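Local coordinates for sugar ABC transporter substrate-binding protein, BlMnBP1 (Bifidobacterium animalis subsp. lactis ATCC 27673, PDB 6I5R) that binds manno-oligosaccharides such as mannobiose and probably hands them to the membrane part of an ABC transporter for uptake, at residues S109-S112 with N113-P117; E133-D137 with G138-G142; E172-Q175 with A176-L180; P306-D310 with G311-A315. All coordinates share one frame; numbering follows the deposited sequence.

Contact 1: S109-S112 with N113-P117. With ZN (zinc ion), chain J.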
loop_
_atom_site.group_PDB
_atom_site.type_symbol
_atom_site.label_atom_id
_atom_site.label_comp_id
_atom_site.label_asym_id
_atom_site.label_seq_id
_atom_site.Cartn_x
_atom_site.Cartn_y
_atom_site.Cartn_z
ATOM N N SER A 109 -15.385 -9.743 -5.022
ATOM C CA SER A 109 -16.410 -10.522 -5.680
ATOM C C SER A 109 -16.428 -10.306 -7.191
ATOM O O SER A 109 -17.087 -11.080 -7.899
ATOM C CB SER A 109 -17.765 -10.157 -5.088
ATOM O OG SER A 109 -18.043 -8.801 -5.400
ATOM N N GLU A 110 -15.744 -9.274 -7.702
ATOM C CA GLU A 110 -15.683 -9.038 -9.133
ATOM C C GLU A 110 -14.372 -9.506 -9.754
ATOM O O GLU A 110 -14.200 -9.379 -10.972
ATOM C CB GLU A 110 -15.890 -7.560 -9.448
ATOM C CG GLU A 110 -17.335 -7.102 -9.388
ATOM C CD GLU A 110 -17.480 -5.653 -9.752
ATOM O OE1 GLU A 110 -18.370 -4.987 -9.178
ATOM O OE2 GLU A 110 -16.707 -5.171 -10.611
ATOM N N PHE A 111 -13.458 -10.069 -8.962
ATOM C CA PHE A 111 -12.187 -10.518 -9.518
ATOM C C PHE A 111 -12.402 -11.455 -10.695
ATOM O O PHE A 111 -11.740 -11.343 -11.730
ATOM C CB PHE A 111 -11.356 -11.233 -8.454
ATOM C CG PHE A 111 -10.681 -10.310 -7.460
ATOM C CD1 PHE A 111 -10.430 -8.966 -7.748
ATOM C CD2 PHE A 111 -10.289 -10.805 -6.219
ATOM C CE1 PHE A 111 -9.804 -8.142 -6.806
ATOM C CE2 PHE A 111 -9.672 -9.981 -5.278
ATOM C CZ PHE A 111 -9.416 -8.665 -5.582
ATOM N N SER A 112 -13.278 -12.443 -10.527
ATOM C CA SER A 112 -13.451 -13.430 -11.582
ATOM C C SER A 112 -14.017 -12.823 -12.856
ATOM O O SER A 112 -13.960 -13.474 -13.900
ATOM C CB SER A 112 -14.352 -14.564 -11.111
ATOM O OG SER A 112 -15.658 -14.086 -10.874
ATOM N N ASN A 113 -14.588 -11.622 -12.796
ATOM C CA ASN A 113 -15.060 -10.968 -14.014
ATOM C C ASN A 113 -13.935 -10.341 -14.819
ATOM O O ASN A 113 -14.175 -9.887 -15.944
ATOM C CB ASN A 113 -16.086 -9.882 -13.701
ATOM C CG ASN A 113 -17.361 -10.456 -13.171
ATOM O OD1 ASN A 113 -17.716 -11.585 -13.498
ATOM N ND2 ASN A 113 -18.065 -9.696 -12.356
ATOM N N TYR A 114 -12.732 -10.326 -14.293
ATOM C CA TYR A 114 -11.622 -9.610 -14.891
ATOM C C TYR A 114 -10.320 -10.393 -14.947
ATOM O O TYR A 114 -9.549 -10.186 -15.889
ATOM C CB TYR A 114 -11.357 -8.307 -14.104
ATOM C CG TYR A 114 -12.468 -7.267 -14.136
ATOM C CD1 TYR A 114 -12.844 -6.674 -15.334
ATOM C CD2 TYR A 114 -13.108 -6.849 -12.962
ATOM C CE1 TYR A 114 -13.823 -5.706 -15.376
ATOM C CE2 TYR A 114 -14.126 -5.887 -13.008
ATOM C CZ TYR A 114 -14.461 -5.314 -14.223
ATOM O OH TYR A 114 -15.454 -4.349 -14.283
ATOM N N PHE A 115 -10.032 -11.264 -13.978
ATOM C CA PHE A 115 -8.684 -11.737 -13.743
ATOM C C PHE A 115 -8.646 -13.250 -13.818
ATOM O O PHE A 115 -9.605 -13.946 -13.445
ATOM C CB PHE A 115 -8.141 -11.285 -12.359
ATOM C CG PHE A 115 -8.014 -9.786 -12.216
ATOM C CD1 PHE A 115 -7.195 -9.056 -13.060
ATOM C CD2 PHE A 115 -8.727 -9.115 -11.262
ATOM C CE1 PHE A 115 -7.117 -7.686 -12.948
ATOM C CE2 PHE A 115 -8.645 -7.751 -11.146
ATOM C CZ PHE A 115 -7.848 -7.037 -12.002
ATOM N N VAL A 116 -7.515 -13.739 -14.301
ATOM C CA VAL A 116 -7.255 -15.183 -14.349
ATOM C C VAL A 116 -6.968 -15.689 -12.941
ATOM O O VAL A 116 -6.100 -15.133 -12.258
ATOM C CB VAL A 116 -6.070 -15.476 -15.265
ATOM C CG1 VAL A 116 -5.776 -16.987 -15.290
ATOM C CG2 VAL A 116 -6.318 -14.934 -16.663
ATOM N N PRO A 117 -7.617 -16.752 -12.481
ATOM C CA PRO A 117 -7.216 -17.334 -11.191
ATOM C C PRO A 117 -5.861 -18.012 -11.332
ATOM O O PRO A 117 -5.621 -18.753 -12.286
ATOM C CB PRO A 117 -8.342 -18.338 -10.877
ATOM C CG PRO A 117 -8.946 -18.672 -12.212
ATOM C CD PRO A 117 -8.734 -17.480 -13.118
HETATM ZN ZN ZN J . -18.798 -7.669 -3.502
HETATM O O HOH W 1 -17.579 -7.110 -12.521
HETATM O O HOH W 2 -11.777 -15.082 -14.129
HETATM O O HOH W 3 -20.928 -7.657 -3.396
#

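Contact 2: E133-D137 with G138-G142. With ZN (zinc ion), chain F.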
loop_
_atom_site.group_PDB
_atom_site.type_symbol
_atom_site.label_atom_id
_atom_site.label_comp_id
_atom_site.label_asym_id
_atom_site.label_seq_id
_atom_site.Cartn_x
_atom_site.Cartn_y
_atom_site.Cartn_z
ATOM N N GLU A 133 -5.098 -12.458 0.119
ATOM C CA GLU A 133 -5.341 -11.021 0.086
ATOM C C GLU A 133 -6.171 -10.641 -1.136
ATOM O O GLU A 133 -7.153 -9.899 -1.031
ATOM C CB GLU A 133 -3.996 -10.286 0.112
ATOM C CG GLU A 133 -4.070 -8.791 0.165
ATOM C CD GLU A 133 -2.677 -8.166 0.138
ATOM O OE1 GLU A 133 -2.061 -8.195 -0.937
ATOM O OE2 GLU A 133 -2.190 -7.658 1.172
ATOM N N LYS A 134 -5.793 -11.148 -2.307
ATOM C CA LYS A 134 -6.563 -10.924 -3.535
ATOM C C LYS A 134 -7.144 -12.257 -3.989
ATOM O O LYS A 134 -6.696 -12.851 -4.958
ATOM C CB LYS A 134 -5.698 -10.305 -4.617
ATOM C CG LYS A 134 -4.924 -9.087 -4.160
ATOM C CD LYS A 134 -5.819 -7.873 -4.011
ATOM C CE LYS A 134 -5.020 -6.609 -3.796
ATOM N NZ LYS A 134 -5.891 -5.450 -3.581
ATOM N N ALA A 135 -8.139 -12.729 -3.242
ATOM C CA ALA A 135 -8.747 -14.020 -3.495
ATOM C C ALA A 135 -10.254 -13.914 -3.300
ATOM O O ALA A 135 -10.766 -12.980 -2.659
ATOM C CB ALA A 135 -8.135 -15.102 -2.592
ATOM N N TYR A 136 -10.961 -14.891 -3.867
ATOM C CA TYR A 136 -12.414 -14.905 -3.751
ATOM C C TYR A 136 -12.945 -16.288 -4.094
ATOM O O TYR A 136 -12.422 -16.951 -4.997
ATOM C CB TYR A 136 -13.094 -13.884 -4.676
ATOM C CG TYR A 136 -14.513 -13.672 -4.244
ATOM C CD1 TYR A 136 -14.773 -12.862 -3.176
ATOM C CD2 TYR A 136 -15.567 -14.298 -4.867
ATOM C CE1 TYR A 136 -16.032 -12.661 -2.727
ATOM C CE2 TYR A 136 -16.861 -14.104 -4.421
ATOM C CZ TYR A 136 -17.072 -13.285 -3.335
ATOM O OH TYR A 136 -18.327 -13.030 -2.821
ATOM N N ASP A 137 -14.050 -16.671 -3.439
ATOM C CA ASP A 137 -14.653 -18.002 -3.625
ATOM C C ASP A 137 -13.538 -19.059 -3.762
ATOM O O ASP A 137 -13.639 -19.973 -4.572
ATOM C CB ASP A 137 -15.639 -17.989 -4.829
ATOM C CG ASP A 137 -17.112 -17.704 -4.404
ATOM O OD1 ASP A 137 -17.371 -17.687 -3.227
ATOM O OD2 ASP A 137 -18.050 -17.533 -5.225
ATOM N N GLY A 138 -12.461 -18.938 -2.975
ATOM C CA GLY A 138 -11.429 -19.964 -2.868
ATOM C C GLY A 138 -10.338 -19.939 -3.919
ATOM O O GLY A 138 -9.522 -20.876 -3.986
ATOM N N GLN A 139 -10.302 -18.917 -4.760
ATOM C CA GLN A 139 -9.273 -18.784 -5.781
ATOM C C GLN A 139 -8.505 -17.491 -5.529
ATOM O O GLN A 139 -9.091 -16.483 -5.120
ATOM C CB GLN A 139 -9.872 -18.761 -7.175
ATOM C CG GLN A 139 -10.595 -20.003 -7.604
ATOM C CD GLN A 139 -9.656 -21.157 -7.972
ATOM O OE1 GLN A 139 -8.664 -20.963 -8.659
ATOM N NE2 GLN A 139 -9.996 -22.380 -7.537
ATOM N N THR A 140 -7.203 -17.538 -5.782
ATOM C CA THR A 140 -6.330 -16.371 -5.735
ATOM C C THR A 140 -6.190 -15.727 -7.118
ATOM O O THR A 140 -5.814 -16.393 -8.096
ATOM C CB THR A 140 -4.967 -16.799 -5.196
ATOM O OG1 THR A 140 -5.104 -17.283 -3.846
ATOM C CG2 THR A 140 -4.003 -15.643 -5.213
ATOM N N TYR A 141 -6.488 -14.424 -7.190
ATOM C CA TYR A 141 -6.464 -13.660 -8.432
ATOM C C TYR A 141 -5.355 -12.610 -8.494
ATOM O O TYR A 141 -5.146 -12.009 -9.558
ATOM C CB TYR A 141 -7.818 -12.971 -8.638
ATOM C CG TYR A 141 -8.948 -13.927 -8.818
ATOM C CD1 TYR A 141 -9.706 -14.383 -7.736
ATOM C CD2 TYR A 141 -9.287 -14.371 -10.086
ATOM C CE1 TYR A 141 -10.753 -15.247 -7.929
ATOM C CE2 TYR A 141 -10.299 -15.243 -10.277
ATOM C CZ TYR A 141 -11.049 -15.670 -9.210
ATOM O OH TYR A 141 -12.088 -16.561 -9.444
ATOM N N GLY A 142 -4.655 -12.366 -7.401
ATOM C CA GLY A 142 -3.535 -11.445 -7.413
ATOM C C GLY A 142 -2.407 -11.952 -6.542
ATOM O O GLY A 142 -2.624 -12.615 -5.528
HETATM ZN ZN ZN F . -19.384 -17.434 -3.256
HETATM O O HOH W 4 -3.191 -12.352 -2.910
HETATM O O HOH W 5 -13.215 -17.819 -7.284
#

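Contact 3: E172-Q175 with A176-L180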
loop_
_atom_site.group_PDB
_atom_site.type_symbol
_atom_site.label_atom_id
_atom_site.label_comp_id
_atom_site.label_asym_id
_atom_site.label_seq_id
_atom_site.Cartn_x
_atom_site.Cartn_y
_atom_site.Cartn_z
ATOM N N GLU A 172 0.163 11.831 21.097
ATOM C CA GLU A 172 0.540 13.026 21.843
ATOM C C GLU A 172 2.044 13.265 21.770
ATOM O O GLU A 172 2.488 14.409 21.592
ATOM C CB GLU A 172 0.060 12.907 23.291
ATOM C CG GLU A 172 -1.466 12.780 23.392
ATOM C CD GLU A 172 -2.008 11.334 23.527
ATOM O OE1 GLU A 172 -1.486 10.379 22.866
ATOM O OE2 GLU A 172 -3.000 11.189 24.317
ATOM N N GLU A 173 2.838 12.197 21.880
ATOM C CA GLU A 173 4.281 12.298 21.702
ATOM C C GLU A 173 4.631 12.771 20.293
ATOM O O GLU A 173 5.515 13.611 20.116
ATOM C CB GLU A 173 4.942 10.947 22.007
ATOM C CG GLU A 173 4.736 10.432 23.459
ATOM C CD GLU A 173 5.576 9.190 23.804
ATOM O OE1 GLU A 173 6.114 8.530 22.877
ATOM O OE2 GLU A 173 5.692 8.874 25.033
ATOM N N PHE A 174 3.930 12.254 19.275
ATOM C CA PHE A 174 4.204 12.675 17.896
ATOM C C PHE A 174 3.996 14.178 17.734
ATOM O O PHE A 174 4.845 14.871 17.169
ATOM C CB PHE A 174 3.308 11.892 16.917
ATOM C CG PHE A 174 3.674 12.056 15.448
ATOM C CD1 PHE A 174 4.938 11.726 14.989
ATOM C CD2 PHE A 174 2.752 12.515 14.535
ATOM C CE1 PHE A 174 5.246 11.857 13.646
ATOM C CE2 PHE A 174 3.076 12.652 13.200
ATOM C CZ PHE A 174 4.314 12.319 12.768
ATOM N N GLN A 175 2.834 14.688 18.161
ATOM C CA GLN A 175 2.559 16.124 18.053
ATOM C C GLN A 175 3.594 16.945 18.834
ATOM O O GLN A 175 4.029 18.013 18.384
ATOM C CB GLN A 175 1.137 16.429 18.554
ATOM C CG GLN A 175 -0.036 15.806 17.711
ATOM C CD GLN A 175 -0.014 16.255 16.248
ATOM O OE1 GLN A 175 0.343 17.406 15.948
ATOM N NE2 GLN A 175 -0.416 15.353 15.331
ATOM N N ALA A 176 4.028 16.440 19.988
ATOM C CA ALA A 176 5.091 17.109 20.734
ATOM C C ALA A 176 6.372 17.155 19.918
ATOM O O ALA A 176 7.072 18.176 19.900
ATOM C CB ALA A 176 5.324 16.380 22.064
ATOM N N ASP A 177 6.676 16.065 19.200
ATOM C CA ASP A 177 7.872 16.038 18.355
ATOM C C ASP A 177 7.726 16.955 17.144
ATOM O O ASP A 177 8.688 17.623 16.744
ATOM C CB ASP A 177 8.187 14.617 17.894
ATOM C CG ASP A 177 8.625 13.713 19.049
ATOM O OD1 ASP A 177 9.034 14.257 20.078
ATOM O OD2 ASP A 177 8.580 12.481 18.923
ATOM N N LEU A 178 6.548 16.976 16.514
ATOM C CA LEU A 178 6.346 17.895 15.403
ATOM C C LEU A 178 6.565 19.342 15.840
ATOM O O LEU A 178 7.180 20.131 15.122
ATOM C CB LEU A 178 4.939 17.732 14.825
ATOM C CG LEU A 178 4.658 16.346 14.210
ATOM C CD1 LEU A 178 3.234 16.281 13.660
ATOM C CD2 LEU A 178 5.684 16.047 13.142
ATOM N N LYS A 179 6.111 19.690 17.037
ATOM C CA LYS A 179 6.300 21.045 17.540
ATOM C C LYS A 179 7.783 21.367 17.750
ATOM O O LYS A 179 8.237 22.456 17.394
ATOM C CB LYS A 179 5.485 21.193 18.832
ATOM C CG LYS A 179 5.551 22.566 19.492
ATOM C CD LYS A 179 4.823 22.578 20.825
ATOM C CE LYS A 179 4.626 24.007 21.337
ATOM N NZ LYS A 179 5.674 24.423 22.285
ATOM N N LEU A 180 8.557 20.419 18.288
ATOM C CA LEU A 180 9.992 20.636 18.421
ATOM C C LEU A 180 10.646 20.863 17.065
ATOM O O LEU A 180 11.527 21.724 16.925
ATOM C CB LEU A 180 10.655 19.444 19.129
ATOM C CG LEU A 180 10.356 19.241 20.626
ATOM C CD1 LEU A 180 11.088 18.023 21.183
ATOM C CD2 LEU A 180 10.764 20.497 21.376
#

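Contact 4: P306-D310 with G311-A315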
loop_
_atom_site.group_PDB
_atom_site.type_symbol
_atom_site.label_atom_id
_atom_site.label_comp_id
_atom_site.label_asym_id
_atom_site.label_seq_id
_atom_site.Cartn_x
_atom_site.Cartn_y
_atom_site.Cartn_z
ATOM N N PRO A 306 2.975 6.155 15.222
ATOM C CA PRO A 306 2.995 6.377 16.685
ATOM C C PRO A 306 1.674 6.095 17.392
ATOM O O PRO A 306 1.022 6.969 17.941
ATOM C CB PRO A 306 3.403 7.853 16.782
ATOM C CG PRO A 306 2.861 8.457 15.508
ATOM C CD PRO A 306 2.972 7.417 14.461
ATOM N N ILE A 307 1.282 4.830 17.371
ATOM C CA ILE A 307 0.213 4.326 18.216
ATOM C C ILE A 307 0.751 3.127 18.976
ATOM O O ILE A 307 1.480 2.303 18.417
ATOM C CB ILE A 307 -1.044 3.939 17.402
ATOM C CG1 ILE A 307 -1.778 5.214 16.942
ATOM C CG2 ILE A 307 -2.012 3.114 18.225
ATOM C CD1 ILE A 307 -2.987 4.989 16.047
ATOM N N THR A 308 0.432 3.075 20.261
ATOM C CA THR A 308 0.746 1.948 21.125
ATOM C C THR A 308 -0.562 1.356 21.624
ATOM O O THR A 308 -1.458 2.083 22.073
ATOM C CB THR A 308 1.636 2.379 22.286
ATOM O OG1 THR A 308 2.839 2.973 21.785
ATOM C CG2 THR A 308 1.987 1.181 23.167
ATOM N N VAL A 309 -0.681 0.043 21.509
ATOM C CA VAL A 309 -1.875 -0.692 21.910
ATOM C C VAL A 309 -1.500 -1.555 23.109
ATOM O O VAL A 309 -0.753 -2.531 22.957
ATOM C CB VAL A 309 -2.425 -1.548 20.758
ATOM C CG1 VAL A 309 -3.596 -2.393 21.203
ATOM C CG2 VAL A 309 -2.856 -0.635 19.618
ATOM N N ASP A 310 -2.039 -1.219 24.285
ATOM C CA ASP A 310 -1.799 -1.996 25.502
ATOM C C ASP A 310 -0.312 -2.280 25.657
ATOM O O ASP A 310 0.114 -3.416 25.905
ATOM C CB ASP A 310 -2.599 -3.300 25.472
ATOM C CG ASP A 310 -2.551 -4.067 26.781
ATOM O OD1 ASP A 310 -2.241 -3.469 27.837
ATOM O OD2 ASP A 310 -2.821 -5.282 26.735
ATOM N N GLY A 311 0.494 -1.247 25.440
ATOM C CA GLY A 311 1.925 -1.353 25.620
ATOM C C GLY A 311 2.724 -1.937 24.475
ATOM O O GLY A 311 3.942 -2.090 24.624
ATOM N N LYS A 312 2.107 -2.267 23.338
ATOM C CA LYS A 312 2.853 -2.800 22.209
ATOM C C LYS A 312 2.482 -2.047 20.938
ATOM O O LYS A 312 1.344 -1.612 20.769
ATOM C CB LYS A 312 2.585 -4.321 22.002
ATOM C CG LYS A 312 3.228 -4.921 20.730
ATOM C CD LYS A 312 4.752 -4.836 20.722
ATOM C CE LYS A 312 5.399 -6.189 20.279
ATOM N NZ LYS A 312 6.699 -6.525 21.002
ATOM N N GLN A 313 3.452 -1.866 20.073
ATOM C CA GLN A 313 3.220 -1.289 18.761
ATOM C C GLN A 313 3.048 -2.417 17.761
ATOM O O GLN A 313 3.652 -3.484 17.903
ATOM C CB GLN A 313 4.376 -0.390 18.352
ATOM C CG GLN A 313 4.480 0.827 19.213
ATOM C CD GLN A 313 5.264 1.900 18.548
ATOM O OE1 GLN A 313 4.698 2.889 18.057
ATOM N NE2 GLN A 313 6.571 1.747 18.546
ATOM N N TYR A 314 2.200 -2.174 16.755
ATOM C CA TYR A 314 1.874 -3.146 15.726
ATOM C C TYR A 314 2.063 -2.539 14.344
ATOM O O TYR A 314 1.876 -1.331 14.142
ATOM C CB TYR A 314 0.427 -3.621 15.838
ATOM C CG TYR A 314 0.134 -4.444 17.049
ATOM C CD1 TYR A 314 -0.092 -3.842 18.260
ATOM C CD2 TYR A 314 0.062 -5.838 16.981
ATOM C CE1 TYR A 314 -0.370 -4.580 19.391
ATOM C CE2 TYR A 314 -0.226 -6.592 18.105
ATOM C CZ TYR A 314 -0.420 -5.942 19.319
ATOM O OH TYR A 314 -0.710 -6.637 20.463
ATOM N N ALA A 315 2.445 -3.389 13.394
ATOM C CA ALA A 315 2.541 -3.003 11.994
ATOM C C ALA A 315 2.048 -4.166 11.144
ATOM O O ALA A 315 2.512 -5.302 11.301
ATOM C CB ALA A 315 3.981 -2.616 11.620
HETATM O O HOH W 6 0.828 0.172 16.775
HETATM O O HOH W 7 -1.470 -5.328 22.608
#

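Contact 1: S109-S112 with N113-P117
Tyr114 folds back along Glu110, and its side chain can be traced atom by atom. CB lies 3.9 Å from Phe111 O. With CG beside its own backbone N (chi1 -65°), the ring is carried back beside Glu110, where CD2 meets Glu110 O at 3.4 Å. One atom further, CE2 is 3.6 Å from Glu110 OE2, and OH lies 4.0 Å from the same oxygen, too far for a hydrogen bond. The two side chains run alongside each other in one direction, carboxylate and ring planes 44° apart.

Backbone bonds close the turn. Asn113 N donates to Glu110 O, while Phe111 O takes both Tyr114 N and Phe115 N, the latter at 2.8 Å. Water 1 accepts from Asn113 ND2 and donates weakly to Glu110 OE2, a loose bridge between amide and carboxylate. Separately, Phe111 CD1 touches Phe115 CD2 at 3.9 Å, next to Leu91 and Trp98, which pack on Phe115.

At the start, Ser109 OG binds zinc at 2.3 Å, a site shared with Asp107, Asp390 and Asn394. The chemistry thus divides the turn: its polar groups serve the zinc and the loosely water-bridged pair, and two buried phenylalanines anchor it in the protein.

Contact 2: E133-D137 with G138-G142
The Tyr141 ring meets the strand opposite through its edge: Tyr136 O lies in the ring plane, 3.8 Å from CE1, and water 5 sits in that plane too. Lys134 O and Ala135 CA also approach the rim near the plane. Beyond the hairpin, Ser112 packs on this tyrosine. The second flat group, the Asp137 carboxylate, chelates a zinc ion with both oxygens, OD1 at 2.0 Å and OD2 at 2.4 Å.

These groups ride on a beta hairpin with a two-residue loop. A type I' turn runs from Tyr136 to Gln139, with Asp137 and Gly138 both at positive phi. Tyr136 and Gln139 form the hydrogen-bonded antiparallel pair, Tyr136 N reaching Gln139 O at 2.8 Å with an N-H...O angle of 156°. Ala135 and Thr140 make the adjoining non-hydrogen-bonded pair, their CA atoms just 4.0 Å apart. Thr140 OG1 itself is hydrogen-bonded to Ala131 O. Lys134 O then accepts two donors, Tyr141 N at 2.7 Å and Gly142 N at 3.2 Å, the pattern of a classic beta bulge.

Tyr141 has CG opposite its carbonyl carbon (chi1 -64°), which swings the ring back toward the turn. Water 5 donates to Tyr136 O at 2.6 Å and is hydrogen-bonded to Tyr141 OH. Chemically, then, the Tyr136 carbonyl is satisfied twice, by Gln139 N and by this water, and the water helps to position the phenol, while the carboxylate at the tip remains committed to the metal.

Contact 3: E172-Q175 with A176-L180
Phe174 and Leu178 make an intrahelical contact, one turn apart on helix 171-184, on the side that packs against helix 239-252 and strand 188-190. The evidence is a CH-pi approach: Leu178 CG stands 4.2 Å from the centroid of the Phe174 ring and 12° off its normal, so the leucine branch point sits squarely over one face. CD1 touches ring atom CE2 at 3.7 Å, and CD2 lies 4.0 Å from CZ, so the two methyls straddle that side of the ring. Phe174 holds CG trans to its backbone N (chi1 -169°), which turns the ring along the helix toward the leucine. Leu178 CG is also packed against Phe174 O, at 3.3 Å.

Leu178 CD1 has a second neighbour in the Gln175 amide, 3.9 Å from OE1. That oxygen is hydrogen-bonded to Asn253 ND2, which helps to orient the amide beside the leucine. Thr246 reaches Phe174 and Ala250 reaches Leu178 from helix 239-252, while Leu190 and Pro189 meet the same two residues from strand 188-190.

The backbone is regular: four consecutive i to i+4 bonds run from Ala176 N to Glu172 O through Lys179 N to Gln175 O, and the bond Leu178 N to Phe174 O measures 2.8 Å. On another side, Asp177 OD1 binds a zinc ion, and its CG rests 3.3 Å from Glu173 O. With Phe174 and Leu178 buried against helix 239-252 and strand 188-190 and Glu172 exposed, the helix is packed on one side, consistent with the alpha/beta fold of ABC-transporter solute-binding proteins.

Contact 4: P306-D310 with G311-A315
Val309 and Lys312 are the ends of a type I' beta turn closed by a single antiparallel bridge, with Asp310 and Gly311 at its tip, both at positive phi. The turn leads into strand 314-325.

The direct polar bonds of the bridge are reciprocal. Val309 N donates to Lys312 O at 2.7 Å with a nearly straight N-H...O angle of 167°, and Lys312 N returns a bond to Val309 O. They define one hydrogen-bonded pair. Two side chains find polar partners outside the turn: Thr308 OG1 is hydrogen-bonded to Lys169 O, and Lys312 NZ to Asp375 O.

Van der Waals contacts come next. Val309 CB lies 3.9 Å from Tyr314 CE1, the ring being set obliquely to it; Ile379 and Glu377 of strand 377-379 also touch this tyrosine. The Thr308 methyl CG2 sits beside its own carbonyl carbon, which points it at the turn, 3.5 Å from Lys312 N. Thr308 OG1 meets Gln313 CG at 3.7 Å.

Water forms the last group. Beyond the bridge the chains part, and water 6 links Tyr314 N, from which it accepts at 2.7 Å, with Ile307 O. Tyr314 chi1 of -68° sends the ring back along Val309, with water 7 in the ring plane at its edge. This water donates to Val309 O at 2.9 Å and is hydrogen-bonded to Tyr314 OH at 2.6 Å.

The contacts form two pairs. Contacts 1 and 2 have centres about 8 Å apart and touch, Phe111 CB lying 3.6 Å from Tyr141 CD1. Contacts 3 and 4, centres about 17 Å apart, meet where Phe174 CG packs 3.7 Å from Pro306 CG. Contacts 1 and 3 lie on opposite sides of the chain's centre, about 45 Å between centres. Contacts 2 and 4 reach neighbouring strands, 139-155 and 314-325, of one sheet, but their nearest atoms stay about 11 Å apart, without touching. Contact 2 approaches the glycan: the Lys134 side chain is about 11 Å from a bound mannose, and Glu133 OE2 is hydrogen-bonded to Gly319 N, next to pocket residue Asp320.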